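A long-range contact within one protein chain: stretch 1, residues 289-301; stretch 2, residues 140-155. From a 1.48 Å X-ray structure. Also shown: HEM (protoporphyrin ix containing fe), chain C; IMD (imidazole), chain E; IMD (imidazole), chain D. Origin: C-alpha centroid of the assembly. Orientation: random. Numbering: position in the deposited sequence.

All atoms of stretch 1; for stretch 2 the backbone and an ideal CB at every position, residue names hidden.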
# COMPACT_ATOMS: atom_id res chain seq x y z
N VAL A 289 12.54 0.48 10.60
CA VAL A 289 12.71 0.11 9.20
C VAL A 289 12.13 1.06 8.19
O VAL A 289 12.55 0.97 7.04
CB VAL A 289 12.20 -1.29 8.89
CG1 VAL A 289 12.77 -2.32 9.85
CG2 VAL A 289 10.70 -1.35 8.87
N LEU A 290 11.17 1.91 8.60
CA LEU A 290 10.65 2.87 7.67
C LEU A 290 11.26 4.24 7.93
O LEU A 290 11.83 4.84 7.02
CB LEU A 290 9.11 2.90 7.76
CG LEU A 290 8.40 3.97 6.97
CD1 LEU A 290 8.63 3.78 5.50
CD2 LEU A 290 6.94 4.03 7.30
N ASP A 291 11.12 4.75 9.13
CA ASP A 291 11.53 6.15 9.41
C ASP A 291 12.96 6.48 8.93
O ASP A 291 13.15 7.47 8.22
CB ASP A 291 11.31 6.53 10.87
CG ASP A 291 9.85 6.43 11.29
OD1 ASP A 291 8.97 6.14 10.45
OD2 ASP A 291 9.52 6.57 12.50
N PRO A 292 13.94 5.63 9.23
CA PRO A 292 15.33 5.93 8.84
C PRO A 292 15.68 5.83 7.36
O PRO A 292 16.76 6.29 6.95
CB PRO A 292 16.15 4.88 9.60
CG PRO A 292 15.25 4.35 10.63
CD PRO A 292 13.90 4.35 9.99
N ILE A 293 14.84 5.25 6.52
CA ILE A 293 15.14 5.12 5.12
C ILE A 293 14.51 6.17 4.27
O ILE A 293 14.85 6.23 3.06
CB ILE A 293 14.95 3.70 4.54
CG1 ILE A 293 13.50 3.18 4.57
CG2 ILE A 293 15.85 2.72 5.30
CD1 ILE A 293 12.56 3.84 3.64
N LEU A 294 13.62 6.99 4.84
CA LEU A 294 12.93 8.01 4.06
C LEU A 294 13.98 9.04 3.60
O LEU A 294 14.80 9.48 4.38
CB LEU A 294 11.82 8.73 4.82
CG LEU A 294 10.66 7.79 5.20
CD1 LEU A 294 9.70 8.58 6.10
CD2 LEU A 294 9.91 7.21 4.04
N ALA A 295 13.96 9.29 2.32
CA ALA A 295 14.97 10.15 1.69
C ALA A 295 14.45 10.69 0.40
O ALA A 295 13.81 10.00 -0.36
CB ALA A 295 16.25 9.41 1.46
N HIS A 296 14.84 11.94 0.08
CA HIS A 296 14.61 12.45 -1.22
C HIS A 296 15.49 11.74 -2.24
O HIS A 296 16.66 11.48 -1.95
CB HIS A 296 14.95 13.95 -1.21
CG HIS A 296 14.74 14.61 -2.52
ND1 HIS A 296 15.73 14.62 -3.49
CD2 HIS A 296 13.66 15.22 -3.05
CE1 HIS A 296 15.27 15.27 -4.55
NE2 HIS A 296 14.04 15.66 -4.30
N THR A 297 14.95 11.48 -3.42
CA THR A 297 15.72 10.96 -4.51
C THR A 297 15.29 11.72 -5.76
O THR A 297 14.17 12.22 -5.82
CB THR A 297 15.47 9.44 -4.77
OG1 THR A 297 14.06 9.21 -5.00
CG2 THR A 297 15.99 8.63 -3.65
N PRO A 298 16.15 11.73 -6.81
CA PRO A 298 15.71 12.30 -8.09
C PRO A 298 14.49 11.63 -8.69
O PRO A 298 13.61 12.29 -9.22
CB PRO A 298 16.94 12.08 -9.01
CG PRO A 298 18.10 11.92 -8.09
CD PRO A 298 17.56 11.31 -6.83
N GLU A 299 14.42 10.31 -8.57
CA GLU A 299 13.29 9.55 -9.09
C GLU A 299 12.01 9.85 -8.32
O GLU A 299 10.94 10.08 -8.90
CB GLU A 299 13.59 8.06 -9.06
CG GLU A 299 14.79 7.65 -9.94
CD GLU A 299 16.18 7.73 -9.26
OE1 GLU A 299 16.30 8.30 -8.16
OE2 GLU A 299 17.18 7.23 -9.83
N GLY A 300 12.14 9.85 -7.00
CA GLY A 300 10.98 10.17 -6.16
C GLY A 300 10.48 11.55 -6.42
O GLY A 300 9.29 11.76 -6.49
N GLU A 301 11.41 12.53 -6.61
CA GLU A 301 11.04 13.90 -6.96
C GLU A 301 10.17 13.98 -8.19
O GLU A 301 9.17 14.74 -8.22
CB GLU A 301 12.29 14.72 -7.23
CG GLU A 301 12.06 16.20 -7.51
CD GLU A 301 13.37 16.89 -7.82
OE1 GLU A 301 14.12 17.12 -6.83
OE2 GLU A 301 13.64 17.16 -9.02
N UNK A 140 2.04 9.96 -1.18
CA UNK A 140 3.15 10.90 -1.18
C UNK A 140 4.35 10.38 -0.40
O UNK A 140 5.49 10.55 -0.83
CB UNK A 140 2.70 12.24 -0.60
N UNK A 141 4.14 9.69 0.74
CA UNK A 141 5.26 9.15 1.44
C UNK A 141 6.04 8.20 0.58
O UNK A 141 7.27 8.12 0.77
CB UNK A 141 4.80 8.45 2.72
N UNK A 142 5.39 7.46 -0.31
CA UNK A 142 6.06 6.48 -1.17
C UNK A 142 7.15 7.13 -2.03
O UNK A 142 8.18 6.49 -2.30
CB UNK A 142 5.04 5.78 -2.07
N UNK A 143 6.99 8.41 -2.31
CA UNK A 143 8.01 9.16 -3.12
C UNK A 143 9.23 9.50 -2.32
O UNK A 143 10.27 9.90 -2.90
CB UNK A 143 7.42 10.45 -3.68
N UNK A 144 9.19 9.27 -1.00
CA UNK A 144 10.36 9.33 -0.13
C UNK A 144 10.94 7.96 0.25
O UNK A 144 11.84 7.90 1.07
CB UNK A 144 9.99 10.09 1.15
N UNK A 145 10.39 6.88 -0.29
CA UNK A 145 10.94 5.52 -0.09
C UNK A 145 11.79 5.17 -1.30
O UNK A 145 11.27 4.93 -2.37
CB UNK A 145 9.83 4.49 0.11
N UNK A 146 13.14 5.21 -1.16
CA UNK A 146 13.96 5.21 -2.38
C UNK A 146 13.78 3.98 -3.23
O UNK A 146 13.62 4.08 -4.47
CB UNK A 146 15.44 5.34 -2.02
N UNK A 147 13.69 2.79 -2.62
CA UNK A 147 13.57 1.59 -3.42
C UNK A 147 12.25 1.45 -4.15
O UNK A 147 12.23 0.96 -5.26
CB UNK A 147 13.78 0.37 -2.53
N UNK A 148 11.16 1.87 -3.50
CA UNK A 148 9.89 1.80 -4.14
C UNK A 148 9.89 2.83 -5.27
O UNK A 148 9.42 2.51 -6.37
CB UNK A 148 8.75 2.04 -3.14
N UNK A 149 10.35 4.07 -4.99
CA UNK A 149 10.36 5.11 -6.03
C UNK A 149 11.20 4.69 -7.22
O UNK A 149 10.74 4.85 -8.37
CB UNK A 149 10.89 6.43 -5.47
N UNK A 150 12.39 4.13 -6.99
CA UNK A 150 13.24 3.71 -8.10
C UNK A 150 12.66 2.58 -8.89
O UNK A 150 12.67 2.60 -10.11
CB UNK A 150 14.62 3.30 -7.58
N UNK A 151 12.07 1.59 -8.21
CA UNK A 151 11.46 0.50 -8.94
C UNK A 151 10.32 0.98 -9.83
O UNK A 151 10.19 0.53 -10.96
CB UNK A 151 10.95 -0.56 -7.96
N UNK A 152 9.44 1.83 -9.30
CA UNK A 152 8.32 2.26 -10.06
C UNK A 152 8.80 3.14 -11.22
O UNK A 152 8.31 3.02 -12.34
CB UNK A 152 7.32 3.00 -9.17
N UNK A 153 9.76 4.01 -10.92
CA UNK A 153 10.25 4.96 -11.93
C UNK A 153 10.88 4.22 -13.09
O UNK A 153 10.67 4.60 -14.24
CB UNK A 153 11.26 5.93 -11.32
N UNK A 154 11.70 3.22 -12.82
CA UNK A 154 12.43 2.49 -13.88
C UNK A 154 11.71 1.32 -14.48
O UNK A 154 12.20 0.75 -15.46
CB UNK A 154 13.76 1.98 -13.33
N UNK A 155 10.52 0.94 -14.00
CA UNK A 155 9.78 -0.21 -14.59
C UNK A 155 9.23 0.13 -15.97
O UNK A 155 8.70 1.20 -16.14
CB UNK A 155 8.63 -0.64 -13.68
CHA HEM C . 3.11 -3.51 -9.01
CHB HEM C . 0.99 -3.52 -4.77
CHC HEM C . 5.27 -3.40 -2.63
CHD HEM C . 7.25 -2.36 -6.85
C1A HEM C . 2.21 -3.57 -8.00
C2A HEM C . 0.80 -3.71 -8.26
C3A HEM C . 0.20 -3.67 -7.06
C4A HEM C . 1.18 -3.57 -6.08
CMA HEM C . -1.30 -3.74 -6.86
CAA HEM C . 0.08 -3.85 -9.62
CBA HEM C . -0.15 -2.45 -10.23
CGA HEM C . -1.19 -2.54 -11.28
O1A HEM C . -0.77 -2.99 -12.36
O2A HEM C . -2.41 -2.18 -11.01
C1B HEM C . 1.99 -3.52 -3.80
C2B HEM C . 1.70 -3.57 -2.41
C3B HEM C . 2.86 -3.57 -1.77
C4B HEM C . 3.91 -3.47 -2.77
CMB HEM C . 0.33 -3.64 -1.75
CAB HEM C . 3.27 -3.68 -0.39
CBB HEM C . 2.42 -3.84 0.75
C1C HEM C . 6.21 -3.10 -3.60
C2C HEM C . 7.58 -2.73 -3.27
C3C HEM C . 8.11 -2.47 -4.49
C4C HEM C . 7.05 -2.60 -5.47
CMC HEM C . 8.23 -2.79 -1.92
CAC HEM C . 9.49 -2.04 -4.78
CBC HEM C . 10.61 -1.97 -3.96
C1D HEM C . 6.28 -2.57 -7.79
C2D HEM C . 6.52 -2.47 -9.25
C3D HEM C . 5.38 -2.78 -9.86
C4D HEM C . 4.43 -3.13 -8.81
CMD HEM C . 7.81 -2.00 -9.81
CAD HEM C . 5.11 -2.78 -11.39
CBD HEM C . 4.71 -1.36 -11.78
CGD HEM C . 4.52 -1.31 -13.29
O1D HEM C . 3.37 -1.02 -13.70
O2D HEM C . 5.44 -1.54 -14.13
NA HEM C . 2.44 -3.52 -6.67
NB HEM C . 3.32 -3.44 -3.94
NC HEM C . 5.88 -2.99 -4.92
ND HEM C . 5.03 -3.05 -7.58
FE HEM C . 4.18 -3.28 -5.79
N1 IMD E . 3.24 2.95 -1.68
C2 IMD E . 2.01 3.45 -1.96
N3 IMD E . 1.47 3.91 -0.83
C4 IMD E . 2.37 3.69 0.16
C5 IMD E . 3.50 3.09 -0.37
N1 IMD D . 4.20 0.83 -5.26
C2 IMD D . 4.38 -0.42 -4.83
N3 IMD D . 3.90 -1.21 -5.76
C4 IMD D . 3.44 -0.46 -6.81
C5 IMD D . 3.63 0.84 -6.46

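Position 140 is helical, and its CB finds nothing of stretch 1 within 5.5 Å. Stretch 1 sets no demand here. The residue is Leu 140.

Position 141 points sideways, with the CB 5.4 Å from Leu 294 CD2. A long apolar chain could reach the leucines of stretch 1. It is Met 141: its CG lies 4.1 Å from Leu 294 CD2 and its SD 4.0 Å from Leu 290 CD2.

Position 142 points away from stretch 1 and opens a type I turn that ends at 145. Many residues would do. It is Ser 142, whose CB lies 3.4 Å from N1 of the chain E imidazole.

Position 143 has its CB 3.6 Å from Gly 300 O, so a small or polar residue suits. Its own carbonyl packs against Gly 300, where the CA lies 3.3 Å from O of 143; a CB on that glycine would clash with this oxygen. The residue is Thr 143. Its OG1 turns back to donate to Leu 140 O at 2.7 Å. Two waters hydrogen-bond to Thr 143 O; one also bonds to Thr 297 OG1.

Position 144 puts its carbonyl toward stretch 1: its O accepts from Ala 295 N at 2.8 Å, with a nearly straight N-H...O angle of 166°. The CB is 4.1 Å from both Leu 294 CD2 and Ala 295 O. A small apolar residue fits. It is Ala 144, and its CB touches Leu 294 CD2.

Position 145 is the N-cap of the next helix. Its CB points away, yet Ile 293 CD1 and Leu 294 CD2 are within 5 Å. Apolar branched chains suit. Ile 145 places CG1 3.7 Å from Leu 294 CD2 and CG2 4.0 Å from Ile 293 CD1.

Position 146 begins the helix with phi -61°, and its CB is 3.7 Å from Thr 297 CG2. Proline, alanine or valine would suit. Pro 146 packs CG 4.0 Å from Ala 295 CB.

Positions 147 and 148 have no stretch 1 atom near their CBs, so the choice is open. They are Arg 147 and Glu 148; Glu 148 OE2 accepts from both imidazoles.

Position 149 points at Gly 300, its CB 3.8 Å from Gly 300 CA. A small residue suits. Ser 149 OG lies 3.7 Å from Gly 300 CA.

Position 150 has its CB 4.9 Å from Glu 299 CG. The carboxylate beyond favors a long basic chain. Arg 150 forms a salt bridge, NE to Glu 299 OE1 at 3.2 Å, through weak hydrogen bonds. Thr 297 CG2 covers one guanidinium face.

Positions 151, 152 and 155 have no stretch 1 atom near their CBs, so the choice is open. They are Ala 151, Val 152 and Ser 155.

Position 153 points toward stretch 1, its CB 3.9 Å from Glu 299 CB. A broad flat or apolar chain suits. Tyr 153 lays its ring face against Glu 299 CG, 4.0 Å from the ring centroid.

Position 154 points sideways, so only a long chain could reach Glu 299. A donor would suit. Tyr 154 OH donates to Glu 299 OE2 at 2.6 Å.

Stretch 2 140-155: LMSTAIPRESRAVYYS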
# COMPACT_ATOMS: atom_id res chain seq x y z
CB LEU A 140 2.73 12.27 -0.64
CG LEU A 140 1.95 13.09 -1.65
CD1 LEU A 140 1.15 14.26 -1.08
CD2 LEU A 140 2.88 13.57 -2.76
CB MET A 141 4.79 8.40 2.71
CG MET A 141 5.93 8.19 3.66
SD MET A 141 5.64 7.01 4.95
CE MET A 141 3.97 7.34 5.47
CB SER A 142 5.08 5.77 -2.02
OG SER A 142 4.75 6.55 -3.18
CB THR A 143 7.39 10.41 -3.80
OG1 THR A 143 7.11 11.44 -2.82
CG2 THR A 143 6.15 10.07 -4.55
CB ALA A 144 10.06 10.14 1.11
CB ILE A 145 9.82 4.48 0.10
CG1 ILE A 145 8.98 4.83 1.33
CG2 ILE A 145 10.47 3.11 0.29
CD1 ILE A 145 7.74 3.94 1.47
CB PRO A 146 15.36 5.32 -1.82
CG PRO A 146 15.24 6.11 -0.60
CD PRO A 146 13.94 5.57 0.02
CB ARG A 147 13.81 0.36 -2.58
CG ARG A 147 15.26 0.20 -2.24
CD ARG A 147 15.47 -0.99 -1.39
NE ARG A 147 16.93 -1.26 -1.23
CZ ARG A 147 17.42 -2.17 -0.41
NH1 ARG A 147 16.63 -2.91 0.33
NH2 ARG A 147 18.72 -2.36 -0.35
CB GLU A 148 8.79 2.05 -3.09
CG GLU A 148 7.38 1.84 -3.64
CD GLU A 148 6.28 2.13 -2.66
OE1 GLU A 148 6.52 2.14 -1.47
OE2 GLU A 148 5.17 2.43 -3.19
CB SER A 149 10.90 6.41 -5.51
OG SER A 149 10.01 6.97 -4.52
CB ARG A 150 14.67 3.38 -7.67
CG ARG A 150 15.43 4.61 -7.25
CD ARG A 150 16.89 4.34 -7.00
NE ARG A 150 17.51 5.64 -6.85
CZ ARG A 150 18.00 6.15 -5.74
NH1 ARG A 150 18.00 5.44 -4.59
NH2 ARG A 150 18.52 7.40 -5.82
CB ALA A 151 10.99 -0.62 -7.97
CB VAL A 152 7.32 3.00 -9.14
CG1 VAL A 152 6.22 3.66 -9.95
CG2 VAL A 152 6.69 1.99 -8.16
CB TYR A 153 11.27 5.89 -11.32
CG TYR A 153 11.77 7.01 -12.25
CD1 TYR A 153 11.18 8.24 -12.28
CD2 TYR A 153 12.88 6.78 -13.03
CE1 TYR A 153 11.64 9.24 -13.13
CE2 TYR A 153 13.35 7.76 -13.90
CZ TYR A 153 12.73 8.94 -13.93
OH TYR A 153 13.25 9.88 -14.82
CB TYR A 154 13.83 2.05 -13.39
CG TYR A 154 14.72 3.22 -13.07
CD1 TYR A 154 15.11 4.11 -14.11
CD2 TYR A 154 15.25 3.39 -11.83
CE1 TYR A 154 15.93 5.18 -13.83
CE2 TYR A 154 16.06 4.45 -11.54
CZ TYR A 154 16.45 5.32 -12.58
OH TYR A 154 17.22 6.38 -12.27
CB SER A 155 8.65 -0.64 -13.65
OG SER A 155 9.23 -1.55 -12.82
O HOH W 1 12.79 8.64 -2.78
O HOH W 2 12.06 11.93 -3.17
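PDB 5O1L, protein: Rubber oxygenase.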